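Xaa-Pro dipeptidase (Mycobacterium tuberculosis, PDB 5E2C) probably acts as a metal-dependent exopeptidase that trims peptides, with this chain holding only its N-terminal creatinase/prolidase domain. Local coordinates at residues 17-22 and 40-45. Numbering follows the deposited sequence.
Sequences LDAMLI and ALLVFA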
ATOM      1  N   LEU A  17      18.728   1.132 -11.679  1.00 16.85           N
ATOM      2  CA  LEU A  17      17.578   0.368 -12.164  1.00 14.93           C
ATOM      3  C   LEU A  17      17.586   0.240 -13.685  1.00 13.78           C
ATOM      4  O   LEU A  17      18.140   1.087 -14.381  1.00 15.65           O
ATOM      5  CB  LEU A  17      16.266   1.056 -11.745  1.00 14.77           C
ATOM      6  CG  LEU A  17      16.098   1.414 -10.269  1.00 16.02           C
ATOM      7  CD1 LEU A  17      14.921   2.371 -10.087  1.00 16.53           C
ATOM      8  CD2 LEU A  17      15.921   0.146  -9.463  1.00 17.02           C
ATOM      9  N   ASP A  18      16.926  -0.797 -14.195  1.00 12.44           N
ATOM     10  CA  ASP A  18      16.780  -1.013 -15.634  1.00 14.01           C
ATOM     11  C   ASP A  18      15.430  -0.545 -16.159  1.00 13.59           C
ATOM     12  O   ASP A  18      15.275  -0.314 -17.365  1.00 12.53           O
ATOM     13  CB  ASP A  18      16.990  -2.485 -15.951  1.00 17.16           C
ATOM     14  CG  ASP A  18      18.311  -2.985 -15.415  1.00 20.14           C
ATOM     15  OD1 ASP A  18      19.347  -2.471 -15.875  1.00 21.83           O
ATOM     16  OD2 ASP A  18      18.328  -3.842 -14.511  1.00 21.86           O
ATOM     17  N   ALA A  19      14.467  -0.399 -15.251  1.00 11.35           N
ATOM     18  CA  ALA A  19      13.123   0.109 -15.590  1.00 10.24           C
ATOM     19  C   ALA A  19      12.427   0.520 -14.302  1.00 11.14           C
ATOM     20  O   ALA A  19      12.894   0.221 -13.193  1.00 10.02           O
ATOM     21  CB  ALA A  19      12.302  -0.940 -16.332  1.00  9.86           C
HETATM   22  N   MSE A  20      11.323   1.237 -14.465  1.00 11.16           N
HETATM   23  CA  MSE A  20      10.504   1.649 -13.358  1.00 11.93           C
HETATM   24  C   MSE A  20       9.053   1.496 -13.713  1.00  9.62           C
HETATM   25  O   MSE A  20       8.610   1.868 -14.815  1.00  8.84           O
HETATM   26  CB  MSE A  20      10.785   3.108 -13.072  1.00 14.62           C
HETATM   27  CG  MSE A  20       9.848   3.541 -11.984  1.00 20.37           C
HETATM   28 SE   MSE A  20      10.720   4.893 -10.935  1.00 29.62          SE
HETATM   29  CE  MSE A  20       9.353   4.983  -9.513  1.00 24.32           C
ATOM     30  N   LEU A  21       8.315   0.955 -12.760  1.00  8.86           N
ATOM     31  CA  LEU A  21       6.859   0.905 -12.806  1.00  8.62           C
ATOM     32  C   LEU A  21       6.321   2.100 -12.039  1.00  8.41           C
ATOM     33  O   LEU A  21       6.612   2.281 -10.848  1.00  7.18           O
ATOM     34  CB  LEU A  21       6.350  -0.371 -12.142  1.00  9.03           C
ATOM     35  CG  LEU A  21       4.829  -0.491 -12.029  1.00  9.19           C
ATOM     36  CD1 LEU A  21       4.195  -0.510 -13.420  1.00  9.12           C
ATOM     37  CD2 LEU A  21       4.494  -1.748 -11.240  1.00 10.07           C
ATOM     38  N   ILE A  22       5.554   2.932 -12.721  1.00  7.71           N
ATOM     39  CA  ILE A  22       4.911   4.076 -12.081  1.00  8.02           C
ATOM     40  C   ILE A  22       3.433   3.756 -11.816  1.00  8.53           C
ATOM     41  O   ILE A  22       2.675   3.432 -12.740  1.00  8.51           O
ATOM     42  CB  ILE A  22       5.056   5.342 -12.938  1.00  9.04           C
ATOM     43  CG1 ILE A  22       6.541   5.621 -13.192  1.00 10.37           C
ATOM     44  CG2 ILE A  22       4.427   6.549 -12.248  1.00  9.27           C
ATOM     45  CD1 ILE A  22       7.011   5.128 -14.512  1.00 12.02           C
ATOM     46  N   ALA A  40      -1.181   2.656 -15.115  1.00  9.20           N
ATOM     47  CA  ALA A  40       0.188   2.462 -14.687  1.00  8.67           C
ATOM     48  C   ALA A  40       1.069   2.611 -15.918  1.00  8.16           C
ATOM     49  O   ALA A  40       0.614   2.482 -17.051  1.00  8.56           O
ATOM     50  CB  ALA A  40       0.363   1.092 -14.046  1.00  8.82           C
ATOM     51  N   LEU A  41       2.334   2.908 -15.684  1.00  7.99           N
ATOM     52  CA  LEU A  41       3.254   3.217 -16.764  1.00  8.60           C
ATOM     53  C   LEU A  41       4.569   2.489 -16.500  1.00  8.64           C
ATOM     54  O   LEU A  41       5.053   2.473 -15.361  1.00  8.88           O
ATOM     55  CB  LEU A  41       3.493   4.728 -16.818  1.00  9.29           C
ATOM     56  CG  LEU A  41       4.347   5.240 -17.965  1.00  9.28           C
ATOM     57  CD1 LEU A  41       3.563   5.106 -19.263  1.00 10.35           C
ATOM     58  CD2 LEU A  41       4.743   6.678 -17.710  1.00  9.77           C
ATOM     59  N   LEU A  42       5.104   1.846 -17.533  1.00  8.50           N
ATOM     60  CA  LEU A  42       6.435   1.207 -17.462  1.00  8.67           C
ATOM     61  C   LEU A  42       7.430   2.039 -18.285  1.00  8.97           C
ATOM     62  O   LEU A  42       7.212   2.264 -19.470  1.00  9.05           O
ATOM     63  CB  LEU A  42       6.343  -0.220 -18.004  1.00  9.21           C
ATOM     64  CG  LEU A  42       7.622  -1.052 -18.082  1.00  9.12           C
ATOM     65  CD1 LEU A  42       8.252  -1.190 -16.698  1.00  9.37           C
ATOM     66  CD2 LEU A  42       7.345  -2.417 -18.710  1.00  9.25           C
ATOM     67  N   VAL A  43       8.503   2.516 -17.660  1.00  8.76           N
ATOM     68  CA  VAL A  43       9.520   3.275 -18.373  1.00  8.80           C
ATOM     69  C   VAL A  43      10.846   2.545 -18.246  1.00 10.18           C
ATOM     70  O   VAL A  43      11.237   2.186 -17.125  1.00 10.15           O
ATOM     71  CB  VAL A  43       9.666   4.695 -17.789  1.00  9.56           C
ATOM     72  CG1 VAL A  43      10.747   5.471 -18.515  1.00 10.09           C
ATOM     73  CG2 VAL A  43       8.342   5.425 -17.893  1.00 10.00           C
ATOM     74  N   PHE A  44      11.521   2.336 -19.387  1.00 10.50           N
ATOM     75  CA  PHE A  44      12.821   1.647 -19.421  1.00 10.91           C
ATOM     76  C   PHE A  44      13.979   2.623 -19.319  1.00 12.99           C
ATOM     77  O   PHE A  44      13.872   3.763 -19.753  1.00 13.96           O
ATOM     78  CB  PHE A  44      12.983   0.836 -20.700  1.00 12.41           C
ATOM     79  CG  PHE A  44      11.949  -0.252 -20.886  1.00 12.55           C
ATOM     80  CD1 PHE A  44      10.761   0.011 -21.546  1.00 13.97           C
ATOM     81  CD2 PHE A  44      12.169  -1.548 -20.403  1.00 14.35           C
ATOM     82  CE1 PHE A  44       9.816  -0.986 -21.731  1.00 14.28           C
ATOM     83  CE2 PHE A  44      11.215  -2.545 -20.582  1.00 13.34           C
ATOM     84  CZ  PHE A  44      10.039  -2.263 -21.246  1.00 13.95           C
ATOM     85  N   ALA A  45      15.106   2.161 -18.773  1.00 14.17           N
ATOM     86  CA  ALA A  45      16.290   3.018 -18.668  1.00 15.14           C
ATOM     87  C   ALA A  45      16.899   3.260 -20.054  1.00 17.74           C
ATOM     88  O   ALA A  45      17.426   4.345 -20.341  1.00 18.88           O
ATOM     89  CB  ALA A  45      17.319   2.404 -17.734  1.00 16.04           C
TER
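Five backbone hydrogen bonds join segments 17-22 and 40-45, four of them between strands 19-22 and 40-44, whose axes approach to 4.7 Å, antiparallel at 164°. The hydrogen-bonded pair Met20-Val43 has Met20 N to Val43 O at 2.8 Å and Val43 N to Met20 O at 2.9 Å; Ile22-Leu41 has Ile22 N to Leu41 O at 2.7 Å and Leu41 N to Ile22 O at 3.0 Å. Just beyond the strands, Ala45 N donates to Asp18 O (2.9 Å). The non-hydrogen-bonded pairs Ala19-Phe44 and Leu21-Leu42 allow CA-H...O contacts, such as Ala19 CA to Val43 O at 3.2 Å.

These are two central strands of the mixed sheet in the creatinase/prolidase N-terminal domain, linked through helix 25-32. At their other edges Ala19 and Leu21 bond to Gly94 of strand 92-95, Leu42 to Val51 of strand 51-54. Side chains point alternately to the two faces, and since helices cover both, both sets are apolar.

On one face, small Ala19 places CB 4.1 Å from both Leu42 CD1 and Phe44 CD2, while Leu21 CD1 reaches Ala40 CB (4.2 Å); long Leu21 and Leu42 fill the layer under Leu81 of helix 77-87, beside the buried Phe44 ring. On the other, Ile22 CD1 meets Val43 CG2 (3.6 Å) and Leu41 CD2 (4.2 Å), and Leu41 reaches Leu31 of helix 25-32. Beta-branched Ile22 and Val43 suit extended backbone. Selenomethionine Met20 directs its flexible end away from strand 40-44; Ile12 of helix 3-14 touches Met20 and Val43. Polar Asp18 suits the partly exposed end, its OD2 hydrogen-bonded to Lys92 N.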